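Local coordinates for protein transcription factor cep-1 (Caenorhabditis elegans, PDB 1T4W) that activates transcription by binding p53 consensus DNA through this zinc-containing domain, promoting apoptosis under genotoxic stress and ensuring proper meiotic chromosome segregation, at residues S54-K67 / D148-E162. Residues are numbered along the deposited sequence; the frame is centred on the assembly and turned at random.
Sequences SNLSLRIRFVKYDK and DRRKTMCLAVFLDDE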
loop_
_atom_site.group_PDB
_atom_site.type_symbol
_atom_site.label_atom_id
_atom_site.label_comp_id
_atom_site.label_asym_id
_atom_site.label_seq_id
_atom_site.Cartn_x
_atom_site.Cartn_y
_atom_site.Cartn_z
ATOM N N SER A 54 8.470 -17.282 15.517
ATOM C CA SER A 54 7.893 -16.068 16.071
ATOM C C SER A 54 6.448 -15.802 15.686
ATOM O O SER A 54 5.992 -16.147 14.600
ATOM C CB SER A 54 8.731 -14.869 15.651
ATOM O OG SER A 54 10.084 -15.065 15.992
ATOM N N ASN A 55 5.716 -15.194 16.603
ATOM C CA ASN A 55 4.361 -14.821 16.308
ATOM C C ASN A 55 4.581 -13.441 15.697
ATOM O O ASN A 55 5.202 -12.593 16.313
ATOM C CB ASN A 55 3.553 -14.711 17.580
ATOM C CG ASN A 55 2.103 -14.977 17.344
ATOM O OD1 ASN A 55 1.491 -14.376 16.462
ATOM N ND2 ASN A 55 1.535 -15.895 18.119
ATOM N N LEU A 56 4.088 -13.214 14.492
ATOM C CA LEU A 56 4.303 -11.928 13.839
ATOM C C LEU A 56 3.031 -11.177 13.515
ATOM O O LEU A 56 1.937 -11.735 13.555
ATOM C CB LEU A 56 5.098 -12.134 12.550
ATOM C CG LEU A 56 6.466 -12.822 12.685
ATOM C CD1 LEU A 56 7.237 -12.754 11.388
ATOM C CD2 LEU A 56 7.260 -12.133 13.768
ATOM N N SER A 57 3.190 -9.890 13.225
ATOM C CA SER A 57 2.074 -9.047 12.822
ATOM C C SER A 57 2.523 -8.224 11.605
ATOM O O SER A 57 3.720 -7.988 11.393
ATOM C CB SER A 57 1.618 -8.132 13.967
ATOM O OG SER A 57 2.667 -7.318 14.432
ATOM N N LEU A 58 1.569 -7.827 10.778
ATOM C CA LEU A 58 1.893 -7.040 9.600
ATOM C C LEU A 58 1.140 -5.709 9.656
ATOM O O LEU A 58 -0.082 -5.685 9.780
ATOM C CB LEU A 58 1.498 -7.783 8.326
ATOM C CG LEU A 58 1.955 -7.089 7.027
ATOM C CD1 LEU A 58 3.441 -7.366 6.765
ATOM C CD2 LEU A 58 1.131 -7.606 5.874
ATOM N N ARG A 59 1.872 -4.607 9.583
ATOM C CA ARG A 59 1.247 -3.293 9.600
ATOM C C ARG A 59 1.165 -2.781 8.165
ATOM O O ARG A 59 2.105 -2.942 7.380
ATOM C CB ARG A 59 2.048 -2.317 10.476
ATOM C CG ARG A 59 1.803 -2.484 11.975
ATOM C CD ARG A 59 2.656 -1.497 12.822
ATOM N NE ARG A 59 4.100 -1.760 12.733
ATOM C CZ ARG A 59 4.981 -0.970 12.121
ATOM N NH1 ARG A 59 4.579 0.144 11.519
ATOM N NH2 ARG A 59 6.277 -1.261 12.147
ATOM N N ILE A 60 0.038 -2.165 7.831
ATOM C CA ILE A 60 -0.200 -1.633 6.491
ATOM C C ILE A 60 -0.513 -0.134 6.604
ATOM O O ILE A 60 -1.426 0.257 7.323
ATOM C CB ILE A 60 -1.403 -2.328 5.826
ATOM C CG1 ILE A 60 -1.175 -3.842 5.789
ATOM C CG2 ILE A 60 -1.603 -1.772 4.406
ATOM C CD1 ILE A 60 -2.459 -4.641 5.635
ATOM N N ARG A 61 0.252 0.682 5.892
ATOM C CA ARG A 61 0.080 2.129 5.905
ATOM C C ARG A 61 -0.027 2.683 4.492
ATOM O O ARG A 61 0.420 2.064 3.521
ATOM C CB ARG A 61 1.274 2.810 6.585
ATOM C CG ARG A 61 1.420 2.569 8.105
ATOM C CD ARG A 61 2.408 3.626 8.680
ATOM N NE ARG A 61 1.818 4.959 8.615
ATOM C CZ ARG A 61 2.486 6.100 8.728
ATOM N NH1 ARG A 61 1.826 7.250 8.657
ATOM N NH2 ARG A 61 3.809 6.098 8.894
ATOM N N PHE A 62 -0.620 3.863 4.386
ATOM C CA PHE A 62 -0.742 4.514 3.104
ATOM C C PHE A 62 -0.358 5.966 3.379
ATOM O O PHE A 62 -1.117 6.748 3.981
ATOM C CB PHE A 62 -2.157 4.363 2.541
ATOM C CG PHE A 62 -2.282 4.822 1.106
ATOM C CD1 PHE A 62 -1.480 4.247 0.109
ATOM C CD2 PHE A 62 -3.193 5.826 0.752
ATOM C CE1 PHE A 62 -1.573 4.656 -1.221
ATOM C CE2 PHE A 62 -3.307 6.255 -0.579
ATOM C CZ PHE A 62 -2.496 5.670 -1.575
ATOM N N VAL A 63 0.849 6.301 2.936
ATOM C CA VAL A 63 1.446 7.608 3.182
ATOM C C VAL A 63 1.847 8.390 1.934
ATOM O O VAL A 63 1.814 7.872 0.807
ATOM C CB VAL A 63 2.722 7.437 4.055
ATOM C CG1 VAL A 63 2.411 6.519 5.235
ATOM C CG2 VAL A 63 3.887 6.853 3.219
ATOM N N LYS A 64 2.231 9.645 2.148
ATOM C CA LYS A 64 2.677 10.501 1.053
ATOM C C LYS A 64 4.080 10.998 1.356
ATOM O O LYS A 64 4.468 11.111 2.515
ATOM C CB LYS A 64 1.727 11.693 0.853
ATOM C CG LYS A 64 1.699 12.704 1.978
ATOM C CD LYS A 64 0.563 13.696 1.752
ATOM C CE LYS A 64 0.455 14.718 2.871
ATOM N NZ LYS A 64 0.249 14.084 4.200
ATOM N N TYR A 65 4.839 11.289 0.309
ATOM C CA TYR A 65 6.194 11.759 0.485
ATOM C C TYR A 65 6.580 12.552 -0.755
ATOM O O TYR A 65 5.853 12.564 -1.748
ATOM C CB TYR A 65 7.135 10.560 0.676
ATOM C CG TYR A 65 7.364 9.696 -0.555
ATOM C CD1 TYR A 65 8.265 10.084 -1.556
ATOM C CD2 TYR A 65 6.667 8.501 -0.730
ATOM C CE1 TYR A 65 8.462 9.300 -2.710
ATOM C CE2 TYR A 65 6.850 7.709 -1.873
ATOM C CZ TYR A 65 7.749 8.112 -2.861
ATOM O OH TYR A 65 7.928 7.331 -3.996
ATOM N N ASP A 66 7.716 13.231 -0.698
ATOM C CA ASP A 66 8.173 13.991 -1.853
ATOM C C ASP A 66 9.688 14.020 -1.851
ATOM O O ASP A 66 10.331 13.214 -1.173
ATOM C CB ASP A 66 7.597 15.409 -1.822
ATOM C CG ASP A 66 8.211 16.273 -0.737
ATOM O OD1 ASP A 66 8.310 15.815 0.422
ATOM O OD2 ASP A 66 8.592 17.424 -1.047
ATOM N N LYS A 67 10.262 14.947 -2.606
ATOM C CA LYS A 67 11.712 15.065 -2.693
ATOM C C LYS A 67 12.319 15.525 -1.372
ATOM O O LYS A 67 13.448 15.166 -1.044
ATOM C CB LYS A 67 12.092 16.049 -3.803
ATOM C CG LYS A 67 11.493 15.714 -5.172
ATOM C CD LYS A 67 9.966 15.796 -5.166
ATOM C CE LYS A 67 9.376 15.366 -6.494
ATOM N NZ LYS A 67 7.887 15.315 -6.430
ATOM N N ASP A 148 -0.535 18.642 -2.447
ATOM C CA ASP A 148 -0.612 17.235 -2.049
ATOM C C ASP A 148 -0.643 16.345 -3.287
ATOM O O ASP A 148 -0.126 15.225 -3.280
ATOM C CB ASP A 148 -1.870 16.969 -1.218
ATOM C CG ASP A 148 -1.663 17.224 0.263
ATOM O OD1 ASP A 148 -2.637 17.047 1.027
ATOM O OD2 ASP A 148 -0.535 17.593 0.668
ATOM N N ARG A 149 -1.255 16.858 -4.351
ATOM C CA ARG A 149 -1.376 16.126 -5.606
ATOM C C ARG A 149 0.017 15.863 -6.190
ATOM O O ARG A 149 0.226 14.879 -6.902
ATOM C CB ARG A 149 -2.221 16.935 -6.600
ATOM C CG ARG A 149 -2.945 16.103 -7.654
ATOM C CD ARG A 149 -3.447 16.969 -8.812
ATOM N NE ARG A 149 -4.119 18.185 -8.356
ATOM C CZ ARG A 149 -5.243 18.206 -7.649
ATOM N NH1 ARG A 149 -5.837 17.070 -7.310
ATOM N NH2 ARG A 149 -5.769 19.366 -7.275
ATOM N N ARG A 150 0.961 16.749 -5.874
ATOM C CA ARG A 150 2.335 16.642 -6.354
ATOM C C ARG A 150 3.173 15.668 -5.529
ATOM O O ARG A 150 4.228 15.209 -5.966
ATOM C CB ARG A 150 2.984 18.026 -6.364
ATOM C CG ARG A 150 2.358 18.954 -7.394
ATOM C CD ARG A 150 3.005 20.328 -7.410
ATOM N NE ARG A 150 2.509 21.147 -8.517
ATOM C CZ ARG A 150 2.720 20.876 -9.804
ATOM N NH1 ARG A 150 3.423 19.806 -10.156
ATOM N NH2 ARG A 150 2.230 21.679 -10.740
ATOM N N LYS A 151 2.715 15.360 -4.325
ATOM C CA LYS A 151 3.430 14.406 -3.499
ATOM C C LYS A 151 3.140 13.013 -4.059
ATOM O O LYS A 151 2.216 12.825 -4.844
ATOM C CB LYS A 151 2.970 14.525 -2.047
ATOM C CG LYS A 151 3.241 15.907 -1.461
ATOM C CD LYS A 151 2.821 16.013 -0.011
ATOM C CE LYS A 151 3.046 17.420 0.517
ATOM N NZ LYS A 151 2.514 17.584 1.902
ATOM N N THR A 152 3.947 12.040 -3.677
ATOM C CA THR A 152 3.759 10.681 -4.146
ATOM C C THR A 152 3.092 9.861 -3.037
ATOM O O THR A 152 3.506 9.931 -1.875
ATOM C CB THR A 152 5.114 10.073 -4.499
ATOM O OG1 THR A 152 5.765 10.926 -5.442
ATOM C CG2 THR A 152 4.959 8.675 -5.102
ATOM N N MET A 153 2.042 9.117 -3.380
ATOM C CA MET A 153 1.368 8.272 -2.382
ATOM C C MET A 153 2.083 6.928 -2.417
ATOM O O MET A 153 2.453 6.458 -3.490
ATOM C CB MET A 153 -0.101 8.101 -2.718
ATOM C CG MET A 153 -0.851 9.403 -2.723
ATOM S SD MET A 153 -2.596 9.114 -3.003
ATOM C CE MET A 153 -3.222 10.779 -2.931
ATOM N N CYS A 154 2.238 6.313 -1.247
ATOM C CA CYS A 154 2.986 5.069 -1.089
ATOM C C CYS A 154 2.305 4.037 -0.172
ATOM O O CYS A 154 1.881 4.377 0.941
ATOM C CB CYS A 154 4.361 5.422 -0.512
ATOM S SG CYS A 154 5.437 4.009 -0.201
ATOM N N LEU A 155 2.172 2.798 -0.645
ATOM C CA LEU A 155 1.554 1.727 0.159
ATOM C C LEU A 155 2.723 0.952 0.757
ATOM O O LEU A 155 3.500 0.314 0.018
ATOM C CB LEU A 155 0.717 0.778 -0.722
ATOM C CG LEU A 155 0.065 -0.393 0.046
ATOM C CD1 LEU A 155 -0.873 0.185 1.106
ATOM C CD2 LEU A 155 -0.715 -1.314 -0.905
ATOM N N ALA A 156 2.853 1.014 2.080
ATOM C CA ALA A 156 3.958 0.354 2.785
ATOM C C ALA A 156 3.487 -0.662 3.816
ATOM O O ALA A 156 2.475 -0.440 4.493
ATOM C CB ALA A 156 4.844 1.423 3.493
ATOM N N VAL A 157 4.240 -1.764 3.926
ATOM C CA VAL A 157 3.954 -2.825 4.885
ATOM C C VAL A 157 5.201 -3.129 5.719
ATOM O O VAL A 157 6.331 -3.049 5.236
ATOM C CB VAL A 157 3.469 -4.133 4.193
ATOM C CG1 VAL A 157 2.048 -3.922 3.634
ATOM C CG2 VAL A 157 4.431 -4.530 3.106
ATOM N N PHE A 158 4.967 -3.500 6.971
ATOM C CA PHE A 158 6.031 -3.778 7.932
ATOM C C PHE A 158 5.728 -5.079 8.637
ATOM O O PHE A 158 4.577 -5.327 9.042
ATOM C CB PHE A 158 6.086 -2.656 8.983
ATOM C CG PHE A 158 6.303 -1.290 8.394
ATOM C CD1 PHE A 158 7.590 -0.810 8.165
ATOM C CD2 PHE A 158 5.220 -0.515 7.993
ATOM C CE1 PHE A 158 7.799 0.439 7.523
ATOM C CE2 PHE A 158 5.410 0.725 7.359
ATOM C CZ PHE A 158 6.702 1.202 7.119
ATOM N N LEU A 159 6.748 -5.921 8.757
ATOM C CA LEU A 159 6.577 -7.167 9.476
ATOM C C LEU A 159 7.220 -6.917 10.837
ATOM O O LEU A 159 8.403 -6.576 10.900
ATOM C CB LEU A 159 7.287 -8.320 8.754
ATOM C CG LEU A 159 6.928 -9.715 9.294
ATOM C CD1 LEU A 159 5.455 -10.011 9.041
ATOM C CD2 LEU A 159 7.790 -10.764 8.617
ATOM N N ASP A 160 6.437 -7.043 11.914
ATOM C CA ASP A 160 6.955 -6.828 13.271
ATOM C C ASP A 160 7.063 -8.126 14.061
ATOM O O ASP A 160 6.241 -9.036 13.886
ATOM C CB ASP A 160 6.038 -5.941 14.096
ATOM C CG ASP A 160 6.006 -4.489 13.639
ATOM O OD1 ASP A 160 6.894 -4.019 12.893
ATOM O OD2 ASP A 160 5.053 -3.819 14.053
ATOM N N ASP A 161 8.049 -8.198 14.957
ATOM C CA ASP A 161 8.191 -9.375 15.811
ATOM C C ASP A 161 7.245 -9.208 17.002
ATOM O O ASP A 161 6.463 -8.254 17.047
ATOM C CB ASP A 161 9.638 -9.548 16.288
ATOM C CG ASP A 161 10.102 -8.438 17.213
ATOM O OD1 ASP A 161 9.283 -7.630 17.699
ATOM O OD2 ASP A 161 11.318 -8.382 17.450
ATOM N N GLU A 162 7.314 -10.117 17.969
ATOM C CA GLU A 162 6.436 -10.062 19.148
ATOM C C GLU A 162 6.634 -8.822 20.011
ATOM O O GLU A 162 5.700 -8.348 20.656
ATOM C CB GLU A 162 6.633 -11.303 20.028
ATOM C CG GLU A 162 6.640 -12.612 19.277
ATOM C CD GLU A 162 7.827 -12.728 18.345
ATOM O OE1 GLU A 162 8.980 -12.687 18.829
ATOM O OE2 GLU A 162 7.608 -12.851 17.123
HETATM O O HOH W 1 2.465 -4.803 14.957
HETATM O O HOH W 2 3.806 -8.291 16.571
HETATM O O HOH W 3 6.425 13.481 -5.151
#
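Arg59 lays its guanidinium beside Phe158, the two planes only 8° apart, with CB of Phe158 over one face near the rim and NH1 3.6 Å from ring atom CD2. The same flat group grips Asp160 side-on: NE reaches OD2 at 2.6 Å, nearly straight, and NH2 meets the syn lone pair of OD1 at 2.9 Å. The bend at chi3 (-66°) turns the long chain back toward the carboxylate, whose OD2 also accepts a hydrogen bond from a water held by Ser57 OG. Arginine suits this place because one planar cation can set a face against Phe158 CB while its edge pairs with a carboxylate; an alanine here would probably leave buried Asp160 without this countercharge and Phe158 CB without its packing partner. Farther along this face, beta-branched Thr152 offers CB to the Tyr65 ring, a CH-pi contact 3.9 Å from the centroid, while small Cys154 fits CB against the ring's edge.

The face of Leu58, Ile60 and Phe62 is largely apolar, with Lys64 at its end reaching Asp81 O. Ile60 packs alongside Leu155 and Val157, and Phe62, its ring swung anti to the backbone N (chi1 -170°), meets Met153 CB and sulfur obliquely, a Met-aromatic contact; the Met153 side chain lies about 9 Å from the zinc ion. Just before the strand, Leu56 CD1 presses tightly on Leu159 CD2 at 3.5 Å.

Ten backbone hydrogen bonds join antiparallel strands 57-65 and 152-160, inner strands of the larger sheet of this p53-like domain, flanked by 119-123 and 166-177; Leu58, Leu155, Val157 and Leu159 suit the side facing strand 3-8 of the other sheet.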